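Uncharacterized protein Q64V53_BACFR (Bacteroides fragilis, PDB 2RA8) is of unknown function but joins a WGR domain to a leucine-rich-repeat domain, an architecture that may serve in binding other molecules. Local coordinates at residues 289-294 with 312-317; 276-281 with 306-311; 104-109 with 139-144; 133-138 with 168-173. One frame throughout, in Å; residues are numbered along the deposited sequence.

Contact 1 of 4, residues 289-294 with 312-317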
loop_
_atom_site.group_PDB
_atom_site.type_symbol
_atom_site.label_atom_id
_atom_site.label_comp_id
_atom_site.label_asym_id
_atom_site.label_seq_id
_atom_site.Cartn_x
_atom_site.Cartn_y
_atom_site.Cartn_z
ATOM N N GLY A 289 -4.764 11.273 12.825
ATOM C CA GLY A 289 -4.952 12.716 12.900
ATOM C C GLY A 289 -3.736 13.539 13.290
ATOM O O GLY A 289 -2.607 13.029 13.358
ATOM N N VAL A 290 -3.968 14.826 13.544
ATOM C CA VAL A 290 -2.902 15.736 13.947
ATOM C C VAL A 290 -2.766 15.716 15.449
ATOM O O VAL A 290 -3.055 16.693 16.134
ATOM C CB VAL A 290 -3.185 17.174 13.474
ATOM C CG1 VAL A 290 -2.018 18.078 13.820
ATOM C CG2 VAL A 290 -3.430 17.175 11.977
ATOM N N LEU A 291 -2.332 14.569 15.957
ATOM C CA LEU A 291 -2.126 14.352 17.379
ATOM C C LEU A 291 -0.718 14.838 17.663
ATOM O O LEU A 291 0.255 14.284 17.133
ATOM C CB LEU A 291 -2.229 12.861 17.668
ATOM C CG LEU A 291 -2.677 12.222 18.985
ATOM C CD1 LEU A 291 -1.661 11.149 19.329
ATOM C CD2 LEU A 291 -2.813 13.221 20.100
ATOM N N THR A 292 -0.605 15.882 18.479
ATOM C CA THR A 292 0.697 16.448 18.827
ATOM C C THR A 292 1.079 16.141 20.248
ATOM O O THR A 292 0.306 15.543 20.998
ATOM C CB THR A 292 0.707 17.972 18.648
ATOM O OG1 THR A 292 -0.294 18.555 19.494
ATOM C CG2 THR A 292 0.433 18.340 17.203
ATOM N N ASP A 293 2.279 16.566 20.631
ATOM C CA ASP A 293 2.792 16.329 21.976
ATOM C C ASP A 293 1.914 16.852 23.083
ATOM O O ASP A 293 1.907 16.302 24.182
ATOM C CB ASP A 293 4.193 16.931 22.127
ATOM C CG ASP A 293 5.249 16.158 21.357
ATOM O OD1 ASP A 293 4.938 15.062 20.842
ATOM O OD2 ASP A 293 6.396 16.642 21.274
ATOM N N GLU A 294 1.183 17.929 22.822
ATOM C CA GLU A 294 0.307 18.469 23.853
ATOM C C GLU A 294 -0.873 17.555 24.044
ATOM O O GLU A 294 -1.540 17.585 25.080
ATOM C CB GLU A 294 -0.151 19.893 23.501
ATOM C CG GLU A 294 -0.511 20.118 22.053
ATOM C CD GLU A 294 -0.762 21.586 21.752
ATOM O OE1 GLU A 294 -0.990 21.924 20.570
ATOM O OE2 GLU A 294 -0.732 22.401 22.699
ATOM N N ILE A 312 -3.630 1.653 22.955
ATOM C CA ILE A 312 -3.890 3.034 22.595
ATOM C C ILE A 312 -3.286 3.183 21.228
ATOM O O ILE A 312 -2.064 3.140 21.075
ATOM C CB ILE A 312 -3.230 4.025 23.568
ATOM C CG1 ILE A 312 -3.778 3.812 24.989
ATOM C CG2 ILE A 312 -3.511 5.451 23.109
ATOM C CD1 ILE A 312 -3.217 4.802 26.021
ATOM N N ASN A 313 -4.144 3.322 20.222
ATOM C CA ASN A 313 -3.706 3.458 18.843
ATOM C C ASN A 313 -3.472 4.895 18.457
ATOM O O ASN A 313 -4.399 5.701 18.430
ATOM C CB ASN A 313 -4.739 2.828 17.893
ATOM C CG ASN A 313 -4.270 2.808 16.450
ATOM O OD1 ASN A 313 -3.073 2.717 16.178
ATOM N ND2 ASN A 313 -5.215 2.872 15.514
HETATM N N MSE A 314 -2.217 5.219 18.159
HETATM C CA MSE A 314 -1.837 6.568 17.750
HETATM C C MSE A 314 -1.099 6.502 16.433
HETATM O O MSE A 314 -0.272 7.358 16.117
HETATM C CB MSE A 314 -0.950 7.212 18.819
HETATM C CG MSE A 314 -1.650 7.375 20.173
HETATM SE SE MSE A 314 -0.549 8.189 21.562
HETATM C CE MSE A 314 0.157 6.596 22.382
ATOM N N LYS A 315 -1.405 5.466 15.658
ATOM C CA LYS A 315 -0.786 5.254 14.354
ATOM C C LYS A 315 -1.099 6.435 13.474
ATOM O O LYS A 315 -2.259 6.752 13.242
ATOM C CB LYS A 315 -1.310 3.954 13.755
ATOM C CG LYS A 315 -0.571 3.454 12.529
ATOM C CD LYS A 315 -0.886 1.979 12.312
ATOM C CE LYS A 315 -0.684 1.558 10.866
ATOM N NZ LYS A 315 0.684 1.871 10.381
ATOM N N TYR A 316 -0.043 7.073 12.971
ATOM C CA TYR A 316 -0.103 8.292 12.153
ATOM C C TYR A 316 -0.344 9.414 13.130
ATOM O O TYR A 316 -1.456 9.594 13.647
ATOM C CB TYR A 316 -1.213 8.279 11.085
ATOM C CG TYR A 316 -1.174 9.522 10.201
ATOM C CD1 TYR A 316 -1.792 10.708 10.608
ATOM C CD2 TYR A 316 -0.429 9.547 9.018
ATOM C CE1 TYR A 316 -1.662 11.886 9.871
ATOM C CE2 TYR A 316 -0.293 10.730 8.271
ATOM C CZ TYR A 316 -0.912 11.890 8.711
ATOM O OH TYR A 316 -0.776 13.071 8.012
ATOM N N ASN A 317 0.713 10.174 13.397
ATOM C CA ASN A 317 0.654 11.265 14.361
ATOM C C ASN A 317 1.713 12.309 14.089
ATOM O O ASN A 317 2.437 12.242 13.096
ATOM C CB ASN A 317 0.876 10.699 15.765
ATOM C CG ASN A 317 2.240 10.039 15.913
ATOM O OD1 ASN A 317 3.275 10.701 15.816
ATOM N ND2 ASN A 317 2.249 8.729 16.137
HETATM O O HOH W 1 -3.522 10.501 15.543
#
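The ring of Tyr-316 turns its edge to the carbonyl of Gly-289: CD1 of Tyr-316 lies 3.7 Å from Gly-289 O, close to the ring plane. The amide of Asn-317 is the second flat group, and Met-314 O lies almost in its plane. Both groups belong to the turn that follows strand 311-313 of a leucine-rich-repeat fold, and Asn-317 holds the asparagine place of the LxxLxLxxNxL motif that begins at Leu-309. Its CG sits between the backbone N and the carbonyl carbon (chi1 61°), chi2 (64°) turns the amide, and Asn-317 ND2 donates to Met-314 O over 2.9 Å in a nearly straight bond (173°). ND2 also donates to Val-337 O in the next turn, while OD1 accepts from Leu-319 N and Ser-340 OG. Bonds at both ends of the buried amide thus fix its orientation.

Gly-289 occupies the corresponding place one repeat earlier. A water joins the two turns here, hydrogen-bonded to Gly-289 N at 3.1 Å and to Tyr-316 O at 2.9 Å. Beyond the ring, Tyr-316 OH bonds to Ile-352 O. Two side chains meet in an apolar contact. Leu-291 and the selenomethionine Met-314 cross obliquely, and a single methyl does the touching: Leu-291 CD1 lies 3.9 Å from Met-314 CG and equally near its SE.

Contact 2 of 4, residues 276-281 with 306-311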
loop_
_atom_site.group_PDB
_atom_site.type_symbol
_atom_site.label_atom_id
_atom_site.label_comp_id
_atom_site.label_asym_id
_atom_site.label_seq_id
_atom_site.Cartn_x
_atom_site.Cartn_y
_atom_site.Cartn_z
ATOM N N ASP A 276 -17.296 9.029 30.943
ATOM C CA ASP A 276 -17.613 7.963 31.876
ATOM C C ASP A 276 -17.516 6.628 31.177
ATOM O O ASP A 276 -17.622 5.582 31.809
ATOM C CB ASP A 276 -19.019 8.165 32.464
ATOM C CG ASP A 276 -20.125 7.919 31.454
ATOM O OD1 ASP A 276 -19.847 7.900 30.237
ATOM O OD2 ASP A 276 -21.284 7.754 31.889
ATOM N N ILE A 277 -17.299 6.654 29.864
ATOM C CA ILE A 277 -17.183 5.417 29.101
ATOM C C ILE A 277 -15.775 4.858 29.183
ATOM O O ILE A 277 -15.582 3.641 29.126
ATOM C CB ILE A 277 -17.591 5.629 27.597
ATOM C CG1 ILE A 277 -17.828 4.270 26.918
ATOM C CG2 ILE A 277 -16.489 6.389 26.839
ATOM C CD1 ILE A 277 -18.589 4.364 25.596
ATOM N N LEU A 278 -14.786 5.734 29.356
ATOM C CA LEU A 278 -13.377 5.317 29.419
ATOM C C LEU A 278 -13.057 4.130 30.320
ATOM O O LEU A 278 -12.310 3.235 29.931
ATOM C CB LEU A 278 -12.484 6.507 29.817
ATOM C CG LEU A 278 -10.976 6.231 29.964
ATOM C CD1 LEU A 278 -10.409 5.656 28.671
ATOM C CD2 LEU A 278 -10.259 7.521 30.316
ATOM N N PRO A 279 -13.608 4.097 31.546
ATOM C CA PRO A 279 -13.313 2.963 32.428
ATOM C C PRO A 279 -13.566 1.572 31.863
ATOM O O PRO A 279 -12.870 0.623 32.224
ATOM C CB PRO A 279 -14.180 3.247 33.646
ATOM C CG PRO A 279 -14.144 4.747 33.721
ATOM C CD PRO A 279 -14.355 5.143 32.269
ATOM N N GLN A 280 -14.552 1.437 30.980
ATOM C CA GLN A 280 -14.883 0.133 30.400
ATOM C C GLN A 280 -14.129 -0.224 29.130
ATOM O O GLN A 280 -14.078 -1.394 28.742
ATOM C CB GLN A 280 -16.376 0.062 30.074
ATOM C CG GLN A 280 -16.761 0.873 28.845
ATOM C CD GLN A 280 -18.259 0.945 28.637
ATOM O OE1 GLN A 280 -18.995 1.374 29.523
ATOM N NE2 GLN A 280 -18.718 0.534 27.457
ATOM N N LEU A 281 -13.551 0.777 28.473
ATOM C CA LEU A 281 -12.832 0.556 27.218
ATOM C C LEU A 281 -11.569 -0.241 27.313
ATOM O O LEU A 281 -10.884 -0.229 28.327
ATOM C CB LEU A 281 -12.482 1.890 26.557
ATOM C CG LEU A 281 -13.629 2.797 26.105
ATOM C CD1 LEU A 281 -13.056 4.067 25.484
ATOM C CD2 LEU A 281 -14.487 2.058 25.098
ATOM N N ILE A 306 -6.057 5.854 32.368
ATOM C CA ILE A 306 -5.888 4.981 31.214
ATOM C C ILE A 306 -5.099 3.706 31.396
ATOM O O ILE A 306 -5.096 2.853 30.506
ATOM C CB ILE A 306 -5.261 5.764 30.037
ATOM C CG1 ILE A 306 -3.842 6.218 30.396
ATOM C CG2 ILE A 306 -6.132 6.954 29.702
ATOM C CD1 ILE A 306 -3.081 6.831 29.235
ATOM N N LYS A 307 -4.450 3.547 32.545
ATOM C CA LYS A 307 -3.622 2.370 32.801
ATOM C C LYS A 307 -4.317 1.039 32.707
ATOM O O LYS A 307 -3.678 -0.005 32.803
ATOM C CB LYS A 307 -2.942 2.486 34.173
ATOM C CG LYS A 307 -3.892 2.655 35.351
ATOM C CD LYS A 307 -3.119 2.737 36.661
ATOM C CE LYS A 307 -4.047 2.830 37.864
ATOM N NZ LYS A 307 -3.278 2.885 39.138
ATOM N N HIS A 308 -5.628 1.059 32.514
ATOM C CA HIS A 308 -6.408 -0.168 32.408
ATOM C C HIS A 308 -6.615 -0.565 30.963
ATOM O O HIS A 308 -7.004 -1.694 30.675
ATOM C CB HIS A 308 -7.766 0.038 33.060
ATOM C CG HIS A 308 -8.634 1.011 32.329
ATOM N ND1 HIS A 308 -9.392 0.650 31.234
ATOM C CD2 HIS A 308 -8.834 2.337 32.505
ATOM C CE1 HIS A 308 -10.021 1.714 30.770
ATOM N NE2 HIS A 308 -9.698 2.752 31.521
ATOM N N LEU A 309 -6.373 0.367 30.048
ATOM C CA LEU A 309 -6.544 0.095 28.624
ATOM C C LEU A 309 -5.580 -0.965 28.171
ATOM O O LEU A 309 -4.518 -1.148 28.768
ATOM C CB LEU A 309 -6.316 1.368 27.794
ATOM C CG LEU A 309 -7.318 2.515 27.969
ATOM C CD1 LEU A 309 -6.892 3.711 27.127
ATOM C CD2 LEU A 309 -8.707 2.047 27.550
ATOM N N LYS A 310 -5.955 -1.685 27.119
ATOM C CA LYS A 310 -5.101 -2.730 26.570
ATOM C C LYS A 310 -4.347 -2.215 25.370
ATOM O O LYS A 310 -3.315 -2.769 24.990
ATOM C CB LYS A 310 -5.945 -3.941 26.158
ATOM C CG LYS A 310 -6.439 -4.769 27.337
ATOM C CD LYS A 310 -7.753 -5.511 27.058
ATOM C CE LYS A 310 -7.647 -6.539 25.938
ATOM N NZ LYS A 310 -7.687 -5.923 24.581
ATOM N N PHE A 311 -4.838 -1.130 24.778
ATOM C CA PHE A 311 -4.203 -0.588 23.583
ATOM C C PHE A 311 -4.615 0.832 23.296
ATOM O O PHE A 311 -5.789 1.199 23.405
ATOM C CB PHE A 311 -4.553 -1.497 22.379
ATOM C CG PHE A 311 -3.986 -1.045 21.051
ATOM C CD1 PHE A 311 -2.656 -0.657 20.924
ATOM C CD2 PHE A 311 -4.780 -1.078 19.907
ATOM C CE1 PHE A 311 -2.127 -0.315 19.673
ATOM C CE2 PHE A 311 -4.258 -0.739 18.659
ATOM C CZ PHE A 311 -2.933 -0.360 18.545
#
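Leu-309 N donates to Ile-306 O over 2.8 Å, closing the type I turn from which Ile-306, His-308 and Leu-309 all reach segment 276-281. The turn directs CB of His-308 toward that segment, and the imidazole enters among the backbone carbonyls of a short helical bend. Pro-279 O stands 3.3 Å above one face of the His-308 ring, displaced toward the rim. Over the opposite face lie Ile-306 O and CG of Leu-309, both likewise toward the rim, and Leu-281 O lies at the ring edge, in plane.

Beside the imidazole the packing is aliphatic. Leu-278 and Leu-309 cross at about a right angle, with Leu-278 CD1 4.1 Å from Leu-309 CD2, while the other branch of Leu-278 meets Ile-306, CD2 to CG2, at 4.2 Å. Leu-309 CD2 does double duty: it packs 3.9 Å from Leu-281 CB and comes within 3.2 Å of Leu-281 O, a tight approach of a methyl to a carbonyl.

The bend at 276-281 has supports of its own. Gln-280 N bonds to Ile-277 O at 3.1 Å, and its side-chain NE2 donates to Phe-251 O and Leu-254 O of the preceding connection. Both segments are the links from a helix to the next strand of the solenoid. Leu-278 and Ile-306 hold matching places in them, and Leu-281 and Leu-309 each begin an LxxLxL strand motif, the signature of leucine-rich repeats.

Contact 3 of 4, residues 104-109 with 139-144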
loop_
_atom_site.group_PDB
_atom_site.type_symbol
_atom_site.label_atom_id
_atom_site.label_comp_id
_atom_site.label_asym_id
_atom_site.label_seq_id
_atom_site.Cartn_x
_atom_site.Cartn_y
_atom_site.Cartn_z
ATOM N N LYS A 104 -23.597 -17.971 -7.555
ATOM C CA LYS A 104 -24.127 -19.150 -6.875
ATOM C C LYS A 104 -23.471 -19.436 -5.543
ATOM O O LYS A 104 -23.907 -20.331 -4.821
ATOM C CB LYS A 104 -23.991 -20.390 -7.764
ATOM C CG LYS A 104 -24.655 -20.254 -9.124
ATOM C CD LYS A 104 -24.643 -21.572 -9.890
ATOM C CE LYS A 104 -23.227 -22.051 -10.180
ATOM N NZ LYS A 104 -23.229 -23.367 -10.880
ATOM N N LYS A 105 -22.413 -18.702 -5.205
ATOM C CA LYS A 105 -21.761 -18.915 -3.917
ATOM C C LYS A 105 -22.276 -17.894 -2.934
ATOM O O LYS A 105 -21.931 -17.912 -1.752
ATOM C CB LYS A 105 -20.234 -18.800 -4.036
ATOM C CG LYS A 105 -19.724 -17.420 -4.392
ATOM C CD LYS A 105 -18.239 -17.282 -4.070
ATOM C CE LYS A 105 -17.375 -18.227 -4.894
ATOM N NZ LYS A 105 -15.944 -18.150 -4.487
ATOM N N LEU A 106 -23.133 -17.006 -3.423
ATOM C CA LEU A 106 -23.716 -15.961 -2.596
ATOM C C LEU A 106 -24.312 -16.480 -1.304
ATOM O O LEU A 106 -24.110 -15.882 -0.242
ATOM C CB LEU A 106 -24.800 -15.213 -3.371
ATOM C CG LEU A 106 -25.340 -13.937 -2.729
ATOM C CD1 LEU A 106 -24.222 -12.907 -2.568
ATOM C CD2 LEU A 106 -26.447 -13.376 -3.599
ATOM N N PRO A 107 -25.052 -17.605 -1.359
ATOM C CA PRO A 107 -25.643 -18.121 -0.119
ATOM C C PRO A 107 -24.637 -18.587 0.898
ATOM O O PRO A 107 -24.918 -18.597 2.097
ATOM C CB PRO A 107 -26.528 -19.275 -0.606
ATOM C CG PRO A 107 -26.898 -18.864 -1.988
ATOM C CD PRO A 107 -25.579 -18.340 -2.522
ATOM N N SER A 108 -23.454 -18.976 0.433
ATOM C CA SER A 108 -22.424 -19.474 1.339
ATOM C C SER A 108 -21.547 -18.413 1.957
ATOM O O SER A 108 -20.799 -18.700 2.890
ATOM C CB SER A 108 -21.530 -20.488 0.620
ATOM O OG SER A 108 -20.855 -19.886 -0.473
ATOM N N LEU A 109 -21.620 -17.185 1.451
ATOM C CA LEU A 109 -20.794 -16.115 2.001
ATOM C C LEU A 109 -21.360 -15.542 3.265
ATOM O O LEU A 109 -22.572 -15.392 3.397
ATOM C CB LEU A 109 -20.637 -14.981 1.005
ATOM C CG LEU A 109 -19.944 -15.319 -0.313
ATOM C CD1 LEU A 109 -19.922 -14.066 -1.172
ATOM C CD2 LEU A 109 -18.531 -15.830 -0.061
ATOM N N ALA A 139 -30.363 -11.741 3.537
ATOM C CA ALA A 139 -30.766 -11.817 4.932
ATOM C C ALA A 139 -29.774 -12.552 5.797
ATOM O O ALA A 139 -29.764 -12.373 7.018
ATOM C CB ALA A 139 -32.141 -12.479 5.036
ATOM N N HIS A 140 -28.922 -13.369 5.180
ATOM C CA HIS A 140 -27.945 -14.157 5.931
ATOM C C HIS A 140 -26.607 -13.515 6.275
ATOM O O HIS A 140 -25.902 -13.984 7.169
ATOM C CB HIS A 140 -27.665 -15.486 5.200
ATOM C CG HIS A 140 -26.831 -15.347 3.961
ATOM N ND1 HIS A 140 -27.345 -14.918 2.756
ATOM C CD2 HIS A 140 -25.520 -15.608 3.739
ATOM C CE1 HIS A 140 -26.387 -14.926 1.842
ATOM N NE2 HIS A 140 -25.268 -15.342 2.414
ATOM N N PHE A 141 -26.241 -12.447 5.581
ATOM C CA PHE A 141 -24.951 -11.810 5.827
ATOM C C PHE A 141 -24.692 -11.285 7.230
ATOM O O PHE A 141 -25.574 -10.721 7.886
ATOM C CB PHE A 141 -24.732 -10.704 4.796
ATOM C CG PHE A 141 -24.369 -11.222 3.446
ATOM C CD1 PHE A 141 -23.085 -11.681 3.191
ATOM C CD2 PHE A 141 -25.310 -11.277 2.431
ATOM C CE1 PHE A 141 -22.747 -12.182 1.949
ATOM C CE2 PHE A 141 -24.974 -11.781 1.180
ATOM C CZ PHE A 141 -23.694 -12.232 0.943
ATOM N N GLU A 142 -23.461 -11.487 7.695
ATOM C CA GLU A 142 -23.051 -11.056 9.022
ATOM C C GLU A 142 -22.085 -9.903 8.962
ATOM O O GLU A 142 -21.816 -9.254 9.970
ATOM C CB GLU A 142 -22.404 -12.227 9.769
ATOM C CG GLU A 142 -23.275 -13.484 9.749
ATOM C CD GLU A 142 -22.718 -14.606 10.584
ATOM O OE1 GLU A 142 -21.482 -14.645 10.772
ATOM O OE2 GLU A 142 -23.514 -15.455 11.035
ATOM N N GLY A 143 -21.545 -9.644 7.777
ATOM C CA GLY A 143 -20.614 -8.545 7.628
ATOM C C GLY A 143 -20.819 -7.831 6.311
ATOM O O GLY A 143 -21.036 -8.468 5.288
ATOM N N LEU A 144 -20.753 -6.504 6.339
ATOM C CA LEU A 144 -20.928 -5.689 5.147
ATOM C C LEU A 144 -19.919 -4.562 5.095
ATOM O O LEU A 144 -19.816 -3.765 6.027
ATOM C CB LEU A 144 -22.340 -5.085 5.113
ATOM C CG LEU A 144 -22.600 -4.006 4.043
ATOM C CD1 LEU A 144 -22.411 -4.606 2.649
ATOM C CD2 LEU A 144 -24.007 -3.442 4.202
#
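Polar contacts between segments 104-109 and 139-144 centre on His-140, whose NE2 makes a weak hydrogen bond to Leu-106 O (2.9 Å, with the N-H turned off line at 125°). The same NE2 lies 2.9 Å from Leu-109 O, and both oxygens sit at the ring edge, near its plane. The setting is the leucine-rich-repeat solenoid: each segment leads into a parallel strand, 111-114 or 143-146, and Leu-109 and Phe-141 hold the opening position of successive LxxLxL-type motifs, the second with phenylalanine for leucine.

Aromatic and aliphatic packing lies beside these polar contacts. NE2 of His-140 stands 3.7 Å above one face of the Phe-141 ring, toward its rim. Leu-106 meets Phe-141 at about a right angle, its CD1 in the ring plane at the edge and 3.6 Å from CZ. Leu-109 adds its CB, 3.6 Å from Phe-141 CE1. Tyr-83 of the preceding strand packs on both leucines.

Local hydrogen bonds shape the bend that presents the leucine carbonyls. Lys-105 O accepts from Ser-108 N at 2.9 Å, weakly from Leu-109 N, and from Ser-108 OG, which approaches a lone pair in the carbonyl plane at 2.6 Å.

Contact 4 of 4, residues 133-138 with 168-173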
loop_
_atom_site.group_PDB
_atom_site.type_symbol
_atom_site.label_atom_id
_atom_site.label_comp_id
_atom_site.label_asym_id
_atom_site.label_seq_id
_atom_site.Cartn_x
_atom_site.Cartn_y
_atom_site.Cartn_z
ATOM N N GLU A 133 -34.872 -5.104 -2.522
ATOM C CA GLU A 133 -35.860 -5.867 -3.281
ATOM C C GLU A 133 -35.588 -7.345 -3.282
ATOM O O GLU A 133 -36.389 -8.129 -3.790
ATOM C CB GLU A 133 -35.932 -5.365 -4.729
ATOM C CG GLU A 133 -36.476 -3.936 -4.882
ATOM C CD GLU A 133 -36.310 -3.397 -6.304
ATOM O OE1 GLU A 133 -36.819 -4.040 -7.251
ATOM O OE2 GLU A 133 -35.671 -2.335 -6.480
ATOM N N ASN A 134 -34.454 -7.738 -2.710
ATOM C CA ASN A 134 -34.075 -9.149 -2.635
ATOM C C ASN A 134 -33.555 -9.474 -1.257
ATOM O O ASN A 134 -32.539 -10.157 -1.109
ATOM C CB ASN A 134 -33.001 -9.468 -3.683
ATOM C CG ASN A 134 -33.518 -9.344 -5.101
ATOM O OD1 ASN A 134 -34.287 -10.183 -5.571
ATOM N ND2 ASN A 134 -33.107 -8.283 -5.788
ATOM N N LYS A 135 -34.256 -8.987 -0.236
ATOM C CA LYS A 135 -33.855 -9.219 1.146
ATOM C C LYS A 135 -33.554 -10.676 1.456
ATOM O O LYS A 135 -32.603 -10.975 2.183
ATOM C CB LYS A 135 -34.937 -8.703 2.119
ATOM C CG LYS A 135 -34.557 -8.857 3.598
ATOM C CD LYS A 135 -35.606 -8.271 4.542
ATOM C CE LYS A 135 -35.185 -8.443 6.002
ATOM N NZ LYS A 135 -36.099 -7.765 6.966
ATOM N N GLU A 136 -34.344 -11.594 0.900
ATOM C CA GLU A 136 -34.143 -13.018 1.166
ATOM C C GLU A 136 -32.757 -13.524 0.819
ATOM O O GLU A 136 -32.234 -14.400 1.501
ATOM C CB GLU A 136 -35.196 -13.880 0.433
ATOM C CG GLU A 136 -34.945 -14.077 -1.057
ATOM C CD GLU A 136 -35.278 -12.850 -1.885
ATOM O OE1 GLU A 136 -34.892 -12.817 -3.074
ATOM O OE2 GLU A 136 -35.934 -11.927 -1.350
ATOM N N LYS A 137 -32.149 -12.982 -0.233
ATOM C CA LYS A 137 -30.812 -13.420 -0.635
ATOM C C LYS A 137 -29.683 -12.830 0.177
ATOM O O LYS A 137 -28.564 -13.338 0.131
ATOM C CB LYS A 137 -30.539 -13.081 -2.099
ATOM C CG LYS A 137 -31.370 -13.841 -3.107
ATOM C CD LYS A 137 -30.794 -13.660 -4.511
ATOM C CE LYS A 137 -31.636 -14.402 -5.544
ATOM N NZ LYS A 137 -31.111 -14.232 -6.927
ATOM N N PHE A 138 -29.957 -11.758 0.915
ATOM C CA PHE A 138 -28.923 -11.101 1.715
ATOM C C PHE A 138 -29.234 -11.139 3.189
ATOM O O PHE A 138 -28.466 -10.636 4.015
ATOM C CB PHE A 138 -28.755 -9.629 1.285
ATOM C CG PHE A 138 -28.390 -9.445 -0.166
ATOM C CD1 PHE A 138 -29.373 -9.434 -1.153
ATOM C CD2 PHE A 138 -27.063 -9.286 -0.543
ATOM C CE1 PHE A 138 -29.031 -9.269 -2.496
ATOM C CE2 PHE A 138 -26.711 -9.119 -1.882
ATOM C CZ PHE A 138 -27.700 -9.112 -2.859
ATOM N N LEU A 168 -29.605 -1.916 5.580
ATOM C CA LEU A 168 -29.298 -2.480 6.881
ATOM C C LEU A 168 -30.521 -3.214 7.417
ATOM O O LEU A 168 -30.387 -4.215 8.122
ATOM C CB LEU A 168 -28.868 -1.375 7.861
ATOM C CG LEU A 168 -27.626 -0.559 7.435
ATOM C CD1 LEU A 168 -27.325 0.484 8.493
ATOM C CD2 LEU A 168 -26.418 -1.474 7.236
ATOM N N ASP A 169 -31.718 -2.736 7.076
ATOM C CA ASP A 169 -32.945 -3.390 7.540
ATOM C C ASP A 169 -33.135 -4.743 6.888
ATOM O O ASP A 169 -33.738 -5.635 7.480
ATOM C CB ASP A 169 -34.186 -2.524 7.257
ATOM C CG ASP A 169 -34.199 -1.225 8.062
ATOM O OD1 ASP A 169 -33.427 -1.104 9.040
ATOM O OD2 ASP A 169 -34.996 -0.325 7.715
ATOM N N ALA A 170 -32.627 -4.896 5.665
ATOM C CA ALA A 170 -32.716 -6.159 4.922
ATOM C C ALA A 170 -31.650 -7.177 5.361
ATOM O O ALA A 170 -31.651 -8.325 4.915
ATOM C CB ALA A 170 -32.590 -5.888 3.407
HETATM N N MSE A 171 -30.746 -6.764 6.244
HETATM C CA MSE A 171 -29.699 -7.651 6.738
HETATM C C MSE A 171 -29.733 -7.649 8.235
HETATM O O MSE A 171 -28.868 -7.079 8.891
HETATM C CB MSE A 171 -28.332 -7.170 6.239
HETATM C CG MSE A 171 -28.239 -7.202 4.735
HETATM SE SE MSE A 171 -26.408 -6.870 4.094
HETATM C CE MSE A 171 -26.822 -5.962 2.460
ATOM N N PRO A 172 -30.746 -8.304 8.818
ATOM C CA PRO A 172 -30.870 -8.343 10.278
ATOM C C PRO A 172 -29.809 -9.112 11.033
ATOM O O PRO A 172 -29.692 -8.968 12.248
ATOM C CB PRO A 172 -32.276 -8.907 10.489
ATOM C CG PRO A 172 -32.455 -9.828 9.305
ATOM C CD PRO A 172 -31.851 -9.027 8.158
ATOM N N LEU A 173 -29.026 -9.923 10.325
ATOM C CA LEU A 173 -27.977 -10.716 10.966
ATOM C C LEU A 173 -26.609 -10.060 10.957
ATOM O O LEU A 173 -25.651 -10.602 11.511
ATOM C CB LEU A 173 -27.898 -12.108 10.313
ATOM C CG LEU A 173 -28.574 -13.305 11.021
ATOM C CD1 LEU A 173 -29.862 -12.886 11.707
ATOM C CD2 LEU A 173 -28.832 -14.416 9.996
#
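Lys-135 sets CG anti to its backbone N (chi1 -177°) and stays extended beyond it, while Met-171 turns CG anti to its own carbonyl carbon (chi1 -62°). The first places CG against Ala-170, and the extended torsions beyond carry the chain across it; the second brings Met-171 CG to the carbonyl of Phe-138. Methylene after methylene of Lys-135 finds a partner. Its CG lies 3.6 Å from Ala-170 CB and 3.2 Å from Ala-170 O, its CD and CE follow the alanine CA, and CE reaches Pro-172 CD at 4.0 Å. At the end of the chain Lys-135 NZ makes a weak hydrogen bond of 3.2 Å to Asp-169 O. The lysine thus acts chiefly through its hydrocarbon, with the ammonium drawn to a backbone carbonyl. The carboxylate of Asp-169 is engaged elsewhere, in salt bridges to Lys-190 and Arg-192.

In the leucine-rich-repeat solenoid these segments belong to successive helix-to-strand connections: the short, weakly bonded helix 135-138 precedes strand 143-146, and helix 165-169 precedes strand 176-180. Phe-138 and Met-171 hold matching places, three residues before Phe-141 and Leu-174. The selenomethionine CG of Met-171 packs 3.5 Å from Phe-138 O and 4.2 Å from Phe-138 CB, and its chain bends at chi3. Ile-131 of helix 125-132 touches both side chains, and Ile-100 and Leu-101 add to the surround of the phenyl group. Asn-134 O lies at the edge of that ring, in plane. Ala-170 O, buried beneath the lysine methylenes, has no polar partner in the model.

Contacts 2 and 3 place a histidine at the same position of the repeat, but only in contact 3 does the geometry support a hydrogen bond from it, a weak one. Their centres stand about 35 Å apart, on opposite sides of the chain's centre. Contact 1 lies at the other end of the strands, where a hydrogen-bonded, buried side-chain amide and a water do the polar work, and it touches contact 2 through Ile-312 and Ile-306. Contact 4 joins helix-to-strand links, as contacts 2 and 3 do, and adjoins contact 3, with Leu-173 packing on Phe-141 and Glu-142. It is only partly buried, and a lysine chain lies over backbone there, whereas contacts 1 to 3 are mostly core.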